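Local atomic coordinates of 1,4-dihydroxy-2-naphthoyl-CoA hydrolase (PDB entry 4K00), a protein that hydrolyses 1,4-dihydroxy-2-naphthoyl-CoA to 1,4-dihydroxy-2-naphthoate and CoA, a step in the phylloquinone (vitamin K1) pathway of a cyanobacterium. Residues A87-S99 and L106-A118. Residues are numbered along the deposited sequence; the frame is centred on the assembly and turned at random.
Sequences ASAHRFCCDYEIS and LLARAQTHHVCIA
The rings of Phe-92 and His-114 lie nearly parallel, planes 6° apart, but slid until they barely overlap; His-114 CB sits over the Phe-92 face, 3.7 Å from the ring centroid, with Cys-94 SG at that ring's edge, while Phe-92 CE1 lies over one face of the His-114 ring, whose edge meets Phe-92 O. Phe-92 and His-114 pair in the antiparallel hairpin 91-100/106-118 of the hotdog sheet, on the face that packs against helix 26-43, where Tyr-37 meets His-114. Tyr-96, its edge along the backbone of Ala-110 and Thr-112, crosses Thr-112 at about a right angle. The chi1 of 59° sets Thr-112 OG1 where it hydrogen-bonds both Tyr-96 OH and His-114 NE2 (2.8 Å from OG1). On the other face Arg-91 runs alongside His-113, NH1 3.6 Å from His-113 CD2. With an alanine in place of His-113, the Arg-91 guanidinium would probably lose the ring beside it and be freer to turn. Gln-111 NE2 donates to Asp-95 OD1 (2.7 Å), on the syn side but tilted out of the carboxylate plane. A classic bulge shifts the register by one near the turn: Leu-107 and Ala-108 both face Ile-98, whose O takes a 2.7 Å bond from Leu-107 N and a weak one from Ala-108 N.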
loop_
_atom_site.group_PDB
_atom_site.type_symbol
_atom_site.label_atom_id
_atom_site.label_comp_id
_atom_site.label_asym_id
_atom_site.label_seq_id
_atom_site.Cartn_x
_atom_site.Cartn_y
_atom_site.Cartn_z
ATOM N N ALA A 87 -22.261 17.393 -8.653
ATOM C CA ALA A 87 -23.214 16.713 -9.532
ATOM C C ALA A 87 -24.653 16.715 -8.970
ATOM O O ALA A 87 -25.625 16.616 -9.719
ATOM C CB ALA A 87 -22.738 15.290 -9.782
ATOM N N SER A 88 -24.786 16.846 -7.653
ATOM C CA SER A 88 -26.095 16.834 -7.004
ATOM C C SER A 88 -25.958 17.463 -5.633
ATOM O O SER A 88 -24.878 17.906 -5.270
ATOM C CB SER A 88 -26.634 15.405 -6.877
ATOM O OG SER A 88 -25.974 14.703 -5.835
ATOM N N ALA A 89 -27.046 17.518 -4.876
ATOM C CA ALA A 89 -26.997 18.069 -3.526
ATOM C C ALA A 89 -25.987 17.284 -2.695
ATOM O O ALA A 89 -25.390 17.819 -1.767
ATOM C CB ALA A 89 -28.377 18.022 -2.868
ATOM N N HIS A 90 -25.802 16.014 -3.026
ATOM C CA HIS A 90 -25.127 15.104 -2.118
ATOM C C HIS A 90 -23.883 14.481 -2.738
ATOM O O HIS A 90 -23.198 13.711 -2.084
ATOM C CB HIS A 90 -26.085 14.014 -1.636
ATOM C CG HIS A 90 -26.612 13.144 -2.734
ATOM N ND1 HIS A 90 -27.846 13.342 -3.315
ATOM C CD2 HIS A 90 -26.072 12.070 -3.354
ATOM C CE1 HIS A 90 -28.040 12.429 -4.254
ATOM N NE2 HIS A 90 -26.976 11.649 -4.301
ATOM N N ARG A 91 -23.587 14.827 -3.989
ATOM C CA ARG A 91 -22.536 14.158 -4.754
ATOM C C ARG A 91 -21.629 15.177 -5.458
ATOM O O ARG A 91 -22.103 16.154 -6.037
ATOM C CB ARG A 91 -23.150 13.223 -5.802
ATOM C CG ARG A 91 -22.137 12.386 -6.564
ATOM C CD ARG A 91 -22.761 11.194 -7.290
ATOM N NE ARG A 91 -23.778 11.589 -8.253
ATOM C CZ ARG A 91 -23.535 11.791 -9.543
ATOM N NH1 ARG A 91 -22.303 11.635 -10.014
ATOM N NH2 ARG A 91 -24.517 12.154 -10.360
ATOM N N PHE A 92 -20.331 14.928 -5.421
ATOM C CA PHE A 92 -19.408 15.641 -6.284
ATOM C C PHE A 92 -18.496 14.704 -7.055
ATOM O O PHE A 92 -18.324 13.523 -6.693
ATOM C CB PHE A 92 -18.615 16.708 -5.524
ATOM C CG PHE A 92 -17.683 16.176 -4.466
ATOM C CD1 PHE A 92 -16.363 15.857 -4.778
ATOM C CD2 PHE A 92 -18.097 16.050 -3.151
ATOM C CE1 PHE A 92 -15.493 15.387 -3.806
ATOM C CE2 PHE A 92 -17.232 15.575 -2.176
ATOM C CZ PHE A 92 -15.919 15.262 -2.504
ATOM N N CYS A 93 -17.880 15.241 -8.102
ATOM C CA CYS A 93 -17.119 14.436 -9.049
ATOM C C CYS A 93 -15.771 15.074 -9.340
ATOM O O CYS A 93 -15.710 16.220 -9.794
ATOM C CB CYS A 93 -17.888 14.305 -10.359
ATOM S SG CYS A 93 -19.535 13.601 -10.168
ATOM N N CYS A 94 -14.705 14.315 -9.093
ATOM C CA CYS A 94 -13.345 14.743 -9.391
ATOM C C CYS A 94 -12.869 14.139 -10.714
ATOM O O CYS A 94 -13.033 12.942 -10.954
ATOM C CB CYS A 94 -12.409 14.286 -8.277
ATOM S SG CYS A 94 -12.742 15.008 -6.655
ATOM N N ASP A 95 -12.287 14.985 -11.562
ATOM C CA ASP A 95 -11.714 14.582 -12.857
ATOM C C ASP A 95 -10.237 14.853 -12.842
ATOM O O ASP A 95 -9.815 15.949 -12.478
ATOM C CB ASP A 95 -12.308 15.415 -13.986
ATOM C CG ASP A 95 -13.530 14.797 -14.580
ATOM O OD1 ASP A 95 -13.379 13.849 -15.380
ATOM O OD2 ASP A 95 -14.634 15.278 -14.262
ATOM N N TYR A 96 -9.447 13.854 -13.228
ATOM C CA TYR A 96 -7.995 13.937 -13.080
ATOM C C TYR A 96 -7.335 13.677 -14.415
ATOM O O TYR A 96 -7.765 12.804 -15.165
ATOM C CB TYR A 96 -7.473 12.896 -12.087
ATOM C CG TYR A 96 -8.186 12.795 -10.757
ATOM C CD1 TYR A 96 -9.333 12.022 -10.605
ATOM C CD2 TYR A 96 -7.678 13.434 -9.635
ATOM C CE1 TYR A 96 -9.967 11.912 -9.375
ATOM C CE2 TYR A 96 -8.294 13.320 -8.399
ATOM C CZ TYR A 96 -9.435 12.554 -8.271
ATOM O OH TYR A 96 -10.051 12.445 -7.046
ATOM N N GLU A 97 -6.271 14.418 -14.696
ATOM C CA GLU A 97 -5.300 14.006 -15.708
ATOM C C GLU A 97 -3.929 13.916 -15.077
ATOM O O GLU A 97 -3.533 14.822 -14.342
ATOM C CB GLU A 97 -5.218 15.027 -16.842
ATOM C CG GLU A 97 -6.498 15.228 -17.617
ATOM C CD GLU A 97 -6.252 15.908 -18.952
ATOM O OE1 GLU A 97 -5.426 16.840 -19.003
ATOM O OE2 GLU A 97 -6.864 15.497 -19.951
ATOM N N ILE A 98 -3.216 12.823 -15.367
ATOM C CA ILE A 98 -1.859 12.628 -14.855
ATOM C C ILE A 98 -0.867 12.714 -16.003
ATOM O O ILE A 98 -0.998 12.011 -17.012
ATOM C CB ILE A 98 -1.693 11.270 -14.137
ATOM C CG1 ILE A 98 -2.770 11.100 -13.069
ATOM C CG2 ILE A 98 -0.306 11.166 -13.506
ATOM C CD1 ILE A 98 -2.775 9.732 -12.412
ATOM N N SER A 99 0.121 13.584 -15.845
ATOM C CA SER A 99 1.081 13.831 -16.899
ATOM C C SER A 99 2.495 13.884 -16.332
ATOM O O SER A 99 2.683 14.121 -15.135
ATOM C CB SER A 99 0.753 15.146 -17.610
ATOM O OG SER A 99 0.732 16.215 -16.675
ATOM N N LEU A 106 0.676 12.891 -21.437
ATOM C CA LEU A 106 -0.465 12.359 -20.694
ATOM C C LEU A 106 -0.328 10.857 -20.429
ATOM O O LEU A 106 -0.261 10.039 -21.357
ATOM C CB LEU A 106 -1.760 12.622 -21.469
ATOM C CG LEU A 106 -3.048 12.176 -20.775
ATOM C CD1 LEU A 106 -3.357 13.068 -19.581
ATOM C CD2 LEU A 106 -4.193 12.196 -21.775
ATOM N N LEU A 107 -0.318 10.501 -19.155
ATOM C CA LEU A 107 -0.149 9.107 -18.745
ATOM C C LEU A 107 -1.490 8.407 -18.474
ATOM O O LEU A 107 -1.647 7.218 -18.759
ATOM C CB LEU A 107 0.721 9.060 -17.500
ATOM C CG LEU A 107 2.076 9.743 -17.629
ATOM C CD1 LEU A 107 2.823 9.676 -16.302
ATOM C CD2 LEU A 107 2.876 9.102 -18.748
ATOM N N ALA A 108 -2.436 9.144 -17.905
ATOM C CA ALA A 108 -3.698 8.567 -17.438
ATOM C C ALA A 108 -4.748 9.653 -17.256
ATOM O O ALA A 108 -4.424 10.805 -16.990
ATOM C CB ALA A 108 -3.498 7.813 -16.124
ATOM N N ARG A 109 -6.014 9.269 -17.404
ATOM C CA ARG A 109 -7.148 10.096 -16.986
ATOM C C ARG A 109 -7.989 9.278 -16.002
ATOM O O ARG A 109 -8.018 8.048 -16.074
ATOM C CB ARG A 109 -8.014 10.490 -18.192
ATOM C CG ARG A 109 -8.824 9.329 -18.764
ATOM C CD ARG A 109 -9.714 9.730 -19.930
ATOM N NE ARG A 109 -10.408 8.566 -20.470
ATOM C CZ ARG A 109 -11.281 8.598 -21.468
ATOM N NH1 ARG A 109 -11.577 9.741 -22.066
ATOM N NH2 ARG A 109 -11.862 7.473 -21.872
ATOM N N ALA A 110 -8.660 9.957 -15.078
ATOM C CA ALA A 110 -9.441 9.263 -14.055
ATOM C C ALA A 110 -10.611 10.119 -13.575
ATOM O O ALA A 110 -10.655 11.338 -13.811
ATOM C CB ALA A 110 -8.553 8.879 -12.873
ATOM N N GLN A 111 -11.558 9.458 -12.912
ATOM C CA GLN A 111 -12.660 10.119 -12.227
ATOM C C GLN A 111 -12.904 9.424 -10.899
ATOM O O GLN A 111 -12.746 8.207 -10.798
ATOM C CB GLN A 111 -13.929 10.052 -13.057
ATOM C CG GLN A 111 -13.906 10.915 -14.299
ATOM C CD GLN A 111 -15.283 11.062 -14.931
ATOM O OE1 GLN A 111 -16.189 10.267 -14.672
ATOM N NE2 GLN A 111 -15.439 12.082 -15.778
ATOM N N THR A 112 -13.234 10.202 -9.871
ATOM C CA THR A 112 -13.798 9.653 -8.639
ATOM C C THR A 112 -15.072 10.421 -8.272
ATOM O O THR A 112 -15.143 11.623 -8.466
ATOM C CB THR A 112 -12.790 9.701 -7.469
ATOM O OG1 THR A 112 -12.368 11.049 -7.221
ATOM C CG2 THR A 112 -11.557 8.844 -7.759
ATOM N N HIS A 113 -16.086 9.709 -7.787
ATOM C CA HIS A 113 -17.330 10.314 -7.323
ATOM C C HIS A 113 -17.464 10.045 -5.832
ATOM O O HIS A 113 -17.143 8.939 -5.346
ATOM C CB HIS A 113 -18.558 9.705 -8.007
ATOM C CG HIS A 113 -18.577 9.833 -9.499
ATOM N ND1 HIS A 113 -17.572 10.439 -10.223
ATOM C CD2 HIS A 113 -19.493 9.420 -10.406
ATOM C CE1 HIS A 113 -17.867 10.390 -11.512
ATOM N NE2 HIS A 113 -19.029 9.783 -11.648
ATOM N N HIS A 114 -17.973 11.040 -5.127
ATOM C CA HIS A 114 -18.007 11.052 -3.675
ATOM C C HIS A 114 -19.382 11.525 -3.245
ATOM O O HIS A 114 -19.951 12.463 -3.833
ATOM C CB HIS A 114 -16.971 12.036 -3.120
ATOM C CG HIS A 114 -15.604 11.888 -3.713
ATOM N ND1 HIS A 114 -14.518 11.473 -2.975
ATOM C CD2 HIS A 114 -15.142 12.125 -4.963
ATOM C CE1 HIS A 114 -13.446 11.458 -3.748
ATOM N NE2 HIS A 114 -13.800 11.837 -4.963
ATOM N N VAL A 115 -19.926 10.900 -2.209
ATOM C CA VAL A 115 -21.220 11.298 -1.725
ATOM C C VAL A 115 -21.179 11.519 -0.228
ATOM O O VAL A 115 -20.388 10.902 0.491
ATOM C CB VAL A 115 -22.305 10.266 -2.055
ATOM C CG1 VAL A 115 -22.349 9.988 -3.551
ATOM C CG2 VAL A 115 -22.077 8.990 -1.264
ATOM N N CYS A 116 -22.029 12.421 0.231
ATOM C CA CYS A 116 -22.174 12.656 1.646
ATOM C C CYS A 116 -23.351 11.852 2.162
ATOM O O CYS A 116 -24.448 11.945 1.617
ATOM C CB CYS A 116 -22.390 14.137 1.902
ATOM S SG CYS A 116 -22.556 14.562 3.641
ATOM N N ILE A 117 -23.112 11.059 3.206
ATOM C CA ILE A 117 -24.185 10.313 3.857
ATOM C C ILE A 117 -24.222 10.581 5.360
ATOM O O ILE A 117 -23.182 10.723 6.011
ATOM C CB ILE A 117 -24.067 8.797 3.617
ATOM C CG1 ILE A 117 -22.700 8.282 4.066
ATOM C CG2 ILE A 117 -24.286 8.474 2.149
ATOM C CD1 ILE A 117 -22.544 6.776 3.988
ATOM N N ALA A 118 -25.432 10.654 5.895
ATOM C CA ALA A 118 -25.626 10.739 7.332
ATOM C C ALA A 118 -25.463 9.357 7.945
ATOM O O ALA A 118 -25.904 8.363 7.369
ATOM C CB ALA A 118 -26.995 11.302 7.645
#